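Local coordinates for protein glycoside hydrolase family 43 (Halothermothrix orenii, PDB 4QQS) that probably hydrolyses O-glycosidic bonds as a five-bladed beta-propeller family-43 glycosidase with alpha-L-arabinofuranosidase activity, at residues A[14-28]-A[31-45]. Residues are numbered along the deposited sequence; the frame is centred on the assembly and turned at random.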
ATOM      1  N   GLY A  14      -1.219  16.288  -0.832  1.00 11.60           N
ATOM      2  CA  GLY A  14      -0.262  16.143  -1.913  1.00 11.40           C
ATOM      3  C   GLY A  14       0.430  14.792  -1.902  1.00 10.26           C
ATOM      4  O   GLY A  14       1.565  14.669  -2.382  1.00 11.26           O
ATOM      5  N   ILE A  15      -0.249  13.779  -1.372  1.00  9.39           N
ATOM      6  CA  ILE A  15       0.330  12.456  -1.272  1.00  8.87           C
ATOM      7  C   ILE A  15      -0.551  11.412  -1.929  1.00  8.36           C
ATOM      8  O   ILE A  15      -1.628  11.720  -2.444  1.00  8.71           O
ATOM      9  CB  ILE A  15       0.649  12.084   0.201  1.00  9.08           C
ATOM     10  CG1 ILE A  15      -0.596  12.054   1.094  1.00  9.41           C
ATOM     11  CG2 ILE A  15       1.656  13.064   0.763  1.00 10.34           C
ATOM     12  CD1 ILE A  15      -1.558  10.882   0.932  1.00  9.67           C
ATOM     13  N   GLY A  16      -0.070  10.170  -1.906  1.00  8.28           N
ATOM     14  CA  GLY A  16      -0.901   9.004  -2.120  1.00  8.35           C
ATOM     15  C   GLY A  16      -0.258   7.824  -1.415  1.00  7.70           C
ATOM     16  O   GLY A  16       0.912   7.872  -1.053  1.00  8.32           O
ATOM     17  N   ASP A  17      -1.014   6.761  -1.214  1.00  8.06           N
ATOM     18  CA  ASP A  17      -0.467   5.446  -0.930  1.00  7.97           C
ATOM     19  C   ASP A  17       0.218   5.410   0.444  1.00  7.57           C
ATOM     20  O   ASP A  17       1.404   5.118   0.567  1.00  8.65           O
ATOM     21  CB  ASP A  17       0.478   5.016  -2.055  1.00  8.66           C
ATOM     22  CG  ASP A  17      -0.100   5.286  -3.442  1.00  8.50           C
ATOM     23  OD1 ASP A  17       0.666   5.765  -4.316  1.00  9.88           O
ATOM     24  OD2 ASP A  17      -1.299   5.027  -3.651  1.00  9.60           O
ATOM     25  N   PRO A  18      -0.535   5.716   1.502  1.00  7.85           N
ATOM     26  CA  PRO A  18       0.092   5.837   2.823  1.00  8.36           C
ATOM     27  C   PRO A  18       0.416   4.499   3.471  1.00  8.17           C
ATOM     28  O   PRO A  18      -0.483   3.701   3.713  1.00 10.28           O
ATOM     29  CB  PRO A  18      -0.975   6.571   3.631  1.00  9.12           C
ATOM     30  CG  PRO A  18      -2.261   6.142   3.020  1.00  8.90           C
ATOM     31  CD  PRO A  18      -1.960   6.089   1.547  1.00  8.33           C
ATOM     32  N   TYR A  19       1.682   4.295   3.793  1.00  7.44           N
ATOM     33  CA  TYR A  19       2.125   3.066   4.430  1.00  7.38           C
ATOM     34  C   TYR A  19       2.636   3.406   5.818  1.00  7.37           C
ATOM     35  O   TYR A  19       3.560   4.194   5.938  1.00  7.95           O
ATOM     36  CB  TYR A  19       3.235   2.408   3.606  1.00  7.64           C
ATOM     37  CG  TYR A  19       3.688   1.121   4.242  1.00  8.31           C
ATOM     38  CD1 TYR A  19       4.603   1.141   5.276  1.00 10.36           C
ATOM     39  CD2 TYR A  19       3.176  -0.095   3.853  1.00  9.78           C
ATOM     40  CE1 TYR A  19       5.015   0.001   5.898  1.00 12.54           C
ATOM     41  CE2 TYR A  19       3.606  -1.275   4.470  1.00 11.24           C
ATOM     42  CZ  TYR A  19       4.527  -1.201   5.496  1.00 12.93           C
ATOM     43  OH  TYR A  19       4.984  -2.322   6.145  1.00 15.57           O
ATOM     44  N   VAL A  20       2.073   2.788   6.858  1.00  7.31           N
ATOM     45  CA  VAL A  20       2.519   3.019   8.222  1.00  7.85           C
ATOM     46  C   VAL A  20       3.162   1.782   8.795  1.00  8.51           C
ATOM     47  O   VAL A  20       2.581   0.698   8.752  1.00  9.73           O
ATOM     48  CB  VAL A  20       1.380   3.488   9.136  1.00  8.64           C
ATOM     49  CG1 VAL A  20       1.836   3.555  10.592  1.00  9.62           C
ATOM     50  CG2 VAL A  20       0.867   4.832   8.661  1.00  8.74           C
ATOM     51  N   LEU A  21       4.347   1.975   9.364  1.00  8.90           N
ATOM     52  CA  LEU A  21       5.015   0.968  10.172  1.00 10.75           C
ATOM     53  C   LEU A  21       5.104   1.445  11.611  1.00  9.82           C
ATOM     54  O   LEU A  21       5.520   2.558  11.893  1.00 10.00           O
ATOM     55  CB  LEU A  21       6.423   0.695   9.653  1.00 13.89           C
ATOM     56  CG  LEU A  21       7.159  -0.416  10.410  1.00 16.03           C
ATOM     57  CD1 LEU A  21       6.431  -1.772  10.308  1.00 16.82           C
ATOM     58  CD2 LEU A  21       8.576  -0.535   9.906  1.00 16.99           C
ATOM     59  N   LYS A  22       4.684   0.586  12.527  1.00 10.26           N
ATOM     60  CA  LYS A  22       4.899   0.805  13.958  1.00 10.10           C
ATOM     61  C   LYS A  22       6.200   0.143  14.379  1.00 10.71           C
ATOM     62  O   LYS A  22       6.412  -1.028  14.085  1.00 11.48           O
ATOM     63  CB  LYS A  22       3.737   0.232  14.767  1.00 10.12           C
ATOM     64  CG  LYS A  22       3.807   0.608  16.238  1.00 11.22           C
ATOM     65  CD  LYS A  22       2.682   0.021  17.045  1.00 12.54           C
ATOM     66  CE  LYS A  22       2.781   0.466  18.482  1.00 13.90           C
ATOM     67  NZ  LYS A  22       1.715  -0.132  19.336  1.00 15.40           N
ATOM     68  N   HIS A  23       7.069   0.904  15.045  1.00 10.94           N
ATOM     69  CA  HIS A  23       8.327   0.369  15.551  1.00 11.71           C
ATOM     70  C   HIS A  23       8.684   1.069  16.858  1.00 11.64           C
ATOM     71  O   HIS A  23       8.757   2.291  16.902  1.00 11.92           O
ATOM     72  CB  HIS A  23       9.471   0.562  14.549  1.00 13.09           C
ATOM     73  CG  HIS A  23      10.687  -0.235  14.896  1.00 15.03           C
ATOM     74  ND1 HIS A  23      11.835   0.318  15.424  1.00 17.00           N
ATOM     75  CD2 HIS A  23      10.915  -1.568  14.814  1.00 16.37           C
ATOM     76  CE1 HIS A  23      12.724  -0.639  15.630  1.00 16.53           C
ATOM     77  NE2 HIS A  23      12.188  -1.792  15.273  1.00 17.75           N
ATOM     78  N   GLU A  24       8.917   0.289  17.914  1.00 13.16           N
ATOM     79  CA  GLU A  24       9.354   0.811  19.213  1.00 15.01           C
ATOM     80  C   GLU A  24       8.510   2.007  19.659  1.00 14.63           C
ATOM     81  O   GLU A  24       9.014   3.063  20.011  1.00 15.30           O
ATOM     82  CB  GLU A  24      10.863   1.111  19.196  1.00 16.95           C
ATOM     83  CG  GLU A  24      11.673  -0.175  18.989  1.00 19.84           C
ATOM     84  CD  GLU A  24      13.175  -0.020  19.131  1.00 22.52           C
ATOM     85  OE1 GLU A  24      13.684   1.116  19.007  1.00 23.60           O
ATOM     86  OE2 GLU A  24      13.846  -1.054  19.350  1.00 23.58           O
ATOM     87  N   SER A  25       7.199   1.814  19.600  1.00 14.57           N
ATOM     88  CA  SER A  25       6.207   2.757  20.142  1.00 15.39           C
ATOM     89  C   SER A  25       6.076   4.055  19.338  1.00 14.70           C
ATOM     90  O   SER A  25       5.477   5.032  19.804  1.00 16.19           O
ATOM     91  CB  SER A  25       6.480   3.066  21.620  1.00 17.85           C
ATOM     92  OG  SER A  25       6.448   1.882  22.396  1.00 20.34           O
ATOM     93  N   ARG A  26       6.612   4.053  18.127  1.00 12.64           N
ATOM     94  CA  ARG A  26       6.467   5.178  17.225  1.00 12.78           C
ATOM     95  C   ARG A  26       5.917   4.654  15.903  1.00 11.11           C
ATOM     96  O   ARG A  26       6.120   3.492  15.546  1.00 12.20           O
ATOM     97  CB  ARG A  26       7.815   5.862  16.993  1.00 14.39           C
ATOM     98  CG  ARG A  26       8.560   6.266  18.247  1.00 17.37           C
ATOM     99  CD  ARG A  26       7.816   7.287  19.050  1.00 21.40           C
ATOM    100  NE  ARG A  26       7.493   8.484  18.285  1.00 23.92           N
ATOM    101  CZ  ARG A  26       7.073   9.626  18.824  1.00 25.38           C
ATOM    102  NH1 ARG A  26       6.937   9.745  20.145  1.00 25.65           N
ATOM    103  NH2 ARG A  26       6.793  10.656  18.032  1.00 26.19           N
ATOM    104  N   TYR A  27       5.222   5.532  15.197  1.00 10.11           N
ATOM    105  CA  TYR A  27       4.673   5.241  13.886  1.00  9.30           C
ATOM    106  C   TYR A  27       5.373   6.064  12.835  1.00  8.88           C
ATOM    107  O   TYR A  27       5.603   7.254  13.016  1.00  9.68           O
ATOM    108  CB  TYR A  27       3.183   5.552  13.860  1.00  9.61           C
ATOM    109  CG  TYR A  27       2.374   4.726  14.826  1.00  9.71           C
ATOM    110  CD1 TYR A  27       2.173   5.145  16.128  1.00 10.67           C
ATOM    111  CD2 TYR A  27       1.829   3.514  14.435  1.00  9.53           C
ATOM    112  CE1 TYR A  27       1.432   4.391  17.020  1.00 11.26           C
ATOM    113  CE2 TYR A  27       1.074   2.749  15.304  1.00  9.89           C
ATOM    114  CZ  TYR A  27       0.886   3.191  16.606  1.00 10.70           C
ATOM    115  OH  TYR A  27       0.135   2.471  17.514  1.00 11.53           O
ATOM    116  N   TYR A  28       5.661   5.406  11.719  1.00  8.47           N
ATOM    117  CA  TYR A  28       6.348   6.018  10.587  1.00  8.52           C
ATOM    118  C   TYR A  28       5.490   5.830   9.355  1.00  8.20           C
ATOM    119  O   TYR A  28       5.165   4.701   8.990  1.00  8.85           O
ATOM    120  CB  TYR A  28       7.730   5.390  10.384  1.00  9.32           C
ATOM    121  CG  TYR A  28       8.563   5.537  11.626  1.00  9.61           C
ATOM    122  CD1 TYR A  28       9.288   6.693  11.856  1.00 10.41           C
ATOM    123  CD2 TYR A  28       8.586   4.547  12.602  1.00 10.15           C
ATOM    124  CE1 TYR A  28      10.034   6.853  13.002  1.00 11.15           C
ATOM    125  CE2 TYR A  28       9.320   4.698  13.763  1.00 10.90           C
ATOM    126  CZ  TYR A  28      10.049   5.854  13.961  1.00 11.43           C
ATOM    127  OH  TYR A  28      10.794   6.001  15.122  1.00 12.74           O
ATOM    128  N   ALA A  31       4.931   7.673   2.038  1.00  7.43           N
ATOM    129  CA  ALA A  31       3.899   7.835   1.025  1.00  7.49           C
ATOM    130  C   ALA A  31       4.483   8.292  -0.288  1.00  7.21           C
ATOM    131  O   ALA A  31       5.561   8.892  -0.334  1.00  7.87           O
ATOM    132  CB  ALA A  31       2.837   8.840   1.491  1.00  7.82           C
ATOM    133  N   THR A  32       3.754   8.021  -1.366  1.00  7.78           N
ATOM    134  CA  THR A  32       3.967   8.735  -2.622  1.00  8.02           C
ATOM    135  C   THR A  32       3.857  10.226  -2.307  1.00  7.77           C
ATOM    136  O   THR A  32       2.895  10.667  -1.680  1.00  8.75           O
ATOM    137  CB  THR A  32       2.920   8.323  -3.657  1.00  8.20           C
ATOM    138  OG1 THR A  32       2.991   6.908  -3.831  1.00  8.02           O
ATOM    139  CG2 THR A  32       3.145   9.022  -4.974  1.00  8.68           C
ATOM    140  N   SER A  33       4.868  10.991  -2.700  1.00  8.23           N
ATOM    141  CA  SER A  33       5.021  12.337  -2.181  1.00  9.10           C
ATOM    142  C   SER A  33       5.885  13.120  -3.162  1.00  9.72           C
ATOM    143  O   SER A  33       5.355  13.737  -4.090  1.00 10.53           O
ATOM    144  CB  SER A  33       5.580  12.261  -0.746  1.00  9.01           C
ATOM    145  OG  SER A  33       6.709  11.393  -0.650  1.00  8.89           O
ATOM    146  N   ALA A  34       7.202  13.027  -3.017  1.00  9.64           N
ATOM    147  CA  ALA A  34       8.147  13.702  -3.906  1.00  9.94           C
ATOM    148  C   ALA A  34       8.351  12.859  -5.172  1.00  9.75           C
ATOM    149  O   ALA A  34       9.394  12.197  -5.352  1.00  9.89           O
ATOM    150  CB  ALA A  34       9.454  13.923  -3.187  1.00 10.68           C
ATOM    151  N   ILE A  35       7.350  12.873  -6.046  1.00 10.11           N
ATOM    152  CA  ILE A  35       7.279  11.892  -7.128  1.00 10.12           C
ATOM    153  C   ILE A  35       8.459  11.950  -8.089  1.00  9.93           C
ATOM    154  O   ILE A  35       8.730  10.968  -8.764  1.00 10.09           O
ATOM    155  CB  ILE A  35       5.954  12.015  -7.924  1.00 11.35           C
ATOM    156  CG1 ILE A  35       5.726  13.460  -8.383  1.00 13.27           C
ATOM    157  CG2 ILE A  35       4.789  11.499  -7.085  1.00 11.56           C
ATOM    158  CD1 ILE A  35       4.568  13.646  -9.348  1.00 15.09           C
ATOM    159  N   ASN A  36       9.157  13.074  -8.152  1.00 10.09           N
ATOM    160  CA  ASN A  36      10.301  13.172  -9.052  1.00 11.35           C
ATOM    161  C   ASN A  36      11.596  12.674  -8.423  1.00 10.93           C
ATOM    162  O   ASN A  36      12.617  12.588  -9.105  1.00 12.80           O
ATOM    163  CB  ASN A  36      10.495  14.610  -9.521  1.00 14.03           C
ATOM    164  CG  ASN A  36       9.382  15.090 -10.424  1.00 17.57           C
ATOM    165  OD1 ASN A  36       8.646  14.300 -11.009  1.00 19.28           O
ATOM    166  ND2 ASN A  36       9.277  16.399 -10.569  1.00 20.28           N
ATOM    167  N   ARG A  37      11.568  12.335  -7.135  1.00 10.42           N
ATOM    168  CA  ARG A  37      12.802  12.218  -6.367  1.00 11.05           C
ATOM    169  C   ARG A  37      12.871  11.107  -5.299  1.00 10.10           C
ATOM    170  O   ARG A  37      13.922  10.495  -5.108  1.00 10.41           O
ATOM    171  CB  ARG A  37      13.070  13.600  -5.730  1.00 13.81           C
ATOM    172  CG  ARG A  37      14.272  13.693  -4.829  1.00 15.29           C
ATOM    173  CD  ARG A  37      14.512  15.103  -4.353  1.00 16.07           C
ATOM    174  NE  ARG A  37      15.705  15.129  -3.531  1.00 17.44           N
ATOM    175  CZ  ARG A  37      16.410  16.215  -3.261  1.00 18.67           C
ATOM    176  NH1 ARG A  37      16.052  17.388  -3.767  1.00 19.47           N
ATOM    177  NH2 ARG A  37      17.484  16.120  -2.493  1.00 20.11           N
ATOM    178  N   GLY A  38      11.798  10.868  -4.557  1.00  9.44           N
ATOM    179  CA  GLY A  38      11.893   9.959  -3.434  1.00  9.02           C
ATOM    180  C   GLY A  38      10.662  10.025  -2.555  1.00  8.26           C
ATOM    181  O   GLY A  38       9.574  10.368  -3.012  1.00  9.30           O
ATOM    182  N   PHE A  39      10.837   9.681  -1.285  1.00  7.86           N
ATOM    183  CA  PHE A  39       9.714   9.500  -0.380  1.00  7.67           C
ATOM    184  C   PHE A  39       9.927  10.190   0.938  1.00  7.91           C
ATOM    185  O   PHE A  39      10.922   9.946   1.625  1.00  8.70           O
ATOM    186  CB  PHE A  39       9.445   8.005  -0.147  1.00  8.01           C
ATOM    187  CG  PHE A  39       9.297   7.247  -1.427  1.00  7.53           C
ATOM    188  CD1 PHE A  39       8.138   7.368  -2.173  1.00  7.50           C
ATOM    189  CD2 PHE A  39      10.328   6.465  -1.911  1.00  8.25           C
ATOM    190  CE1 PHE A  39       8.018   6.729  -3.384  1.00  7.90           C
ATOM    191  CE2 PHE A  39      10.223   5.823  -3.130  1.00  8.23           C
ATOM    192  CZ  PHE A  39       9.063   5.953  -3.867  1.00  8.05           C
ATOM    193  N   LYS A  40       8.949  11.014   1.292  1.00  8.03           N
ATOM    194  CA  LYS A  40       8.868  11.614   2.607  1.00  8.22           C
ATOM    195  C   LYS A  40       8.429  10.599   3.650  1.00  7.85           C
ATOM    196  O   LYS A  40       7.749   9.609   3.360  1.00  8.45           O
ATOM    197  CB  LYS A  40       7.878  12.778   2.587  1.00  9.18           C
ATOM    198  CG  LYS A  40       8.363  13.973   1.787  1.00 10.67           C
ATOM    199  CD  LYS A  40       7.317  15.058   1.658  1.00 12.11           C
ATOM    200  CE  LYS A  40       7.928  16.327   1.085  1.00 15.17           C
ATOM    201  NZ  LYS A  40       6.916  17.349   0.724  1.00 16.48           N
ATOM    202  N   VAL A  41       8.828  10.885   4.882  1.00  8.01           N
ATOM    203  CA  VAL A  41       8.409  10.152   6.066  1.00  8.56           C
ATOM    204  C   VAL A  41       7.870  11.140   7.100  1.00  8.40           C
ATOM    205  O   VAL A  41       8.410  12.234   7.266  1.00  8.83           O
ATOM    206  CB  VAL A  41       9.554   9.276   6.641  1.00  8.90           C
ATOM    207  CG1 VAL A  41      10.774  10.112   7.012  1.00  9.40           C
ATOM    208  CG2 VAL A  41       9.065   8.424   7.807  1.00  9.69           C
ATOM    209  N   TRP A  42       6.780  10.738   7.754  1.00  8.34           N
ATOM    210  CA  TRP A  42       6.186  11.468   8.860  1.00  8.30           C
ATOM    211  C   TRP A  42       6.185  10.544  10.076  1.00  8.59           C
ATOM    212  O   TRP A  42       6.073   9.319   9.947  1.00  9.55           O
ATOM    213  CB  TRP A  42       4.747  11.880   8.553  1.00  9.10           C
ATOM    214  CG  TRP A  42       4.530  12.818   7.401  1.00  8.70           C
ATOM    215  CD1 TRP A  42       4.221  14.144   7.494  1.00  9.23           C
ATOM    216  CD2 TRP A  42       4.565  12.519   5.992  1.00  8.69           C
ATOM    217  NE1 TRP A  42       4.051  14.683   6.245  1.00  9.13           N
ATOM    218  CE2 TRP A  42       4.255  13.713   5.305  1.00  8.78           C
ATOM    219  CE3 TRP A  42       4.798  11.357   5.245  1.00  9.03           C
ATOM    220  CZ2 TRP A  42       4.190  13.786   3.919  1.00  9.28           C
ATOM    221  CZ3 TRP A  42       4.723  11.440   3.863  1.00  9.76           C
ATOM    222  CH2 TRP A  42       4.423  12.640   3.220  1.00  9.66           C
ATOM    223  N   GLU A  43       6.277  11.137  11.260  1.00  9.10           N
ATOM    224  CA  GLU A  43       6.300  10.375  12.496  1.00  9.81           C
ATOM    225  C   GLU A  43       5.136  10.775  13.401  1.00  9.59           C
ATOM    226  O   GLU A  43       4.731  11.947  13.433  1.00 10.37           O
ATOM    227  CB  GLU A  43       7.625  10.599  13.220  1.00 10.96           C
ATOM    228  CG  GLU A  43       7.822   9.695  14.418  1.00 13.45           C
ATOM    229  CD  GLU A  43       9.101   9.980  15.177  1.00 15.73           C
ATOM    230  OE1 GLU A  43      10.142  10.187  14.531  1.00 15.60           O
ATOM    231  OE2 GLU A  43       9.060   9.992  16.424  1.00 18.33           O
ATOM    232  N   SER A  44       4.616   9.808  14.161  1.00  9.72           N
ATOM    233  CA  SER A  44       3.549  10.048  15.131  1.00 10.15           C
ATOM    234  C   SER A  44       3.697   9.114  16.321  1.00 10.57           C
ATOM    235  O   SER A  44       4.123   7.977  16.168  1.00 11.07           O
ATOM    236  CB  SER A  44       2.199   9.767  14.472  1.00 11.15           C
ATOM    237  OG  SER A  44       1.129   9.869  15.393  1.00 11.58           O
ATOM    238  N   PRO A  45       3.270   9.560  17.510  1.00 11.10           N
ATOM    239  CA  PRO A  45       3.218   8.649  18.658  1.00 12.84           C
ATOM    240  C   PRO A  45       1.861   7.961  18.784  1.00 13.64           C
ATOM    241  O   PRO A  45       1.712   7.041  19.596  1.00 15.22           O
ATOM    242  CB  PRO A  45       3.428   9.593  19.844  1.00 13.83           C
ATOM    243  CG  PRO A  45       2.767  10.848  19.412  1.00 13.27           C
ATOM    244  CD  PRO A  45       3.053  10.957  17.920  1.00 12.41           C
TER
HETATM  245  O   HOH W   1       2.454  13.147  -4.531  1.00 19.22           O
HETATM  246  O   HOH W   2       2.892   4.937  20.786  1.00 27.04           O
HETATM  247  O   HOH W   3      12.064   8.386  15.481  1.00 21.92           O
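Thr32 OG1 donates to Asp17 OD1 at 2.6 Å, meeting the lone pair turned away from the other carboxylate oxygen, and accepts a hydrogen bond from Ala73 N in strand 72-79 of another sheet. Asp17 is the predicted proton acceptor, near Asp126 and Glu195; a threonine suits the place, because with OG1 beside its backbone N (chi1 -57°) the hydroxyl reaches the carboxylate and helps fix its rotation. Behind it, Gly16 N donates to Thr32 O (3.0 Å), while the return bond from Thr32 N is weak; glycine keeps a side chain off Thr32 CB. Ile15 lays CG2 against Trp42 CH2 at 3.7 Å, an apolar join between the residue leading into strand 16-23 and strand 38-44.

At the far end Tyr27 and Ser44 form an antiparallel hydrogen-bonded pair, Tyr27 N to Ser44 O at 2.9 Å. Beside them Arg26, long enough to bend at chi2 and chi3, forms a salt bridge from NH2 to Glu43 OE2 at 2.9 Å, the guanidinium plane 84° from the carboxylate, and its flat end takes Pro45 CB over one face. Were Arg26 an alanine, Glu43 OE2 would probably lose this charged mate and Pro45 CB its flat support. Glu43 OE1 turns to Lys53 and to a water shared with Tyr28 OH. Polar pairing thus occurs at both ends of this propeller blade: one probably helps position the predicted catalytic carboxylate; at the other, Arg26 and Lys53 are likely to share the glutamate's charge.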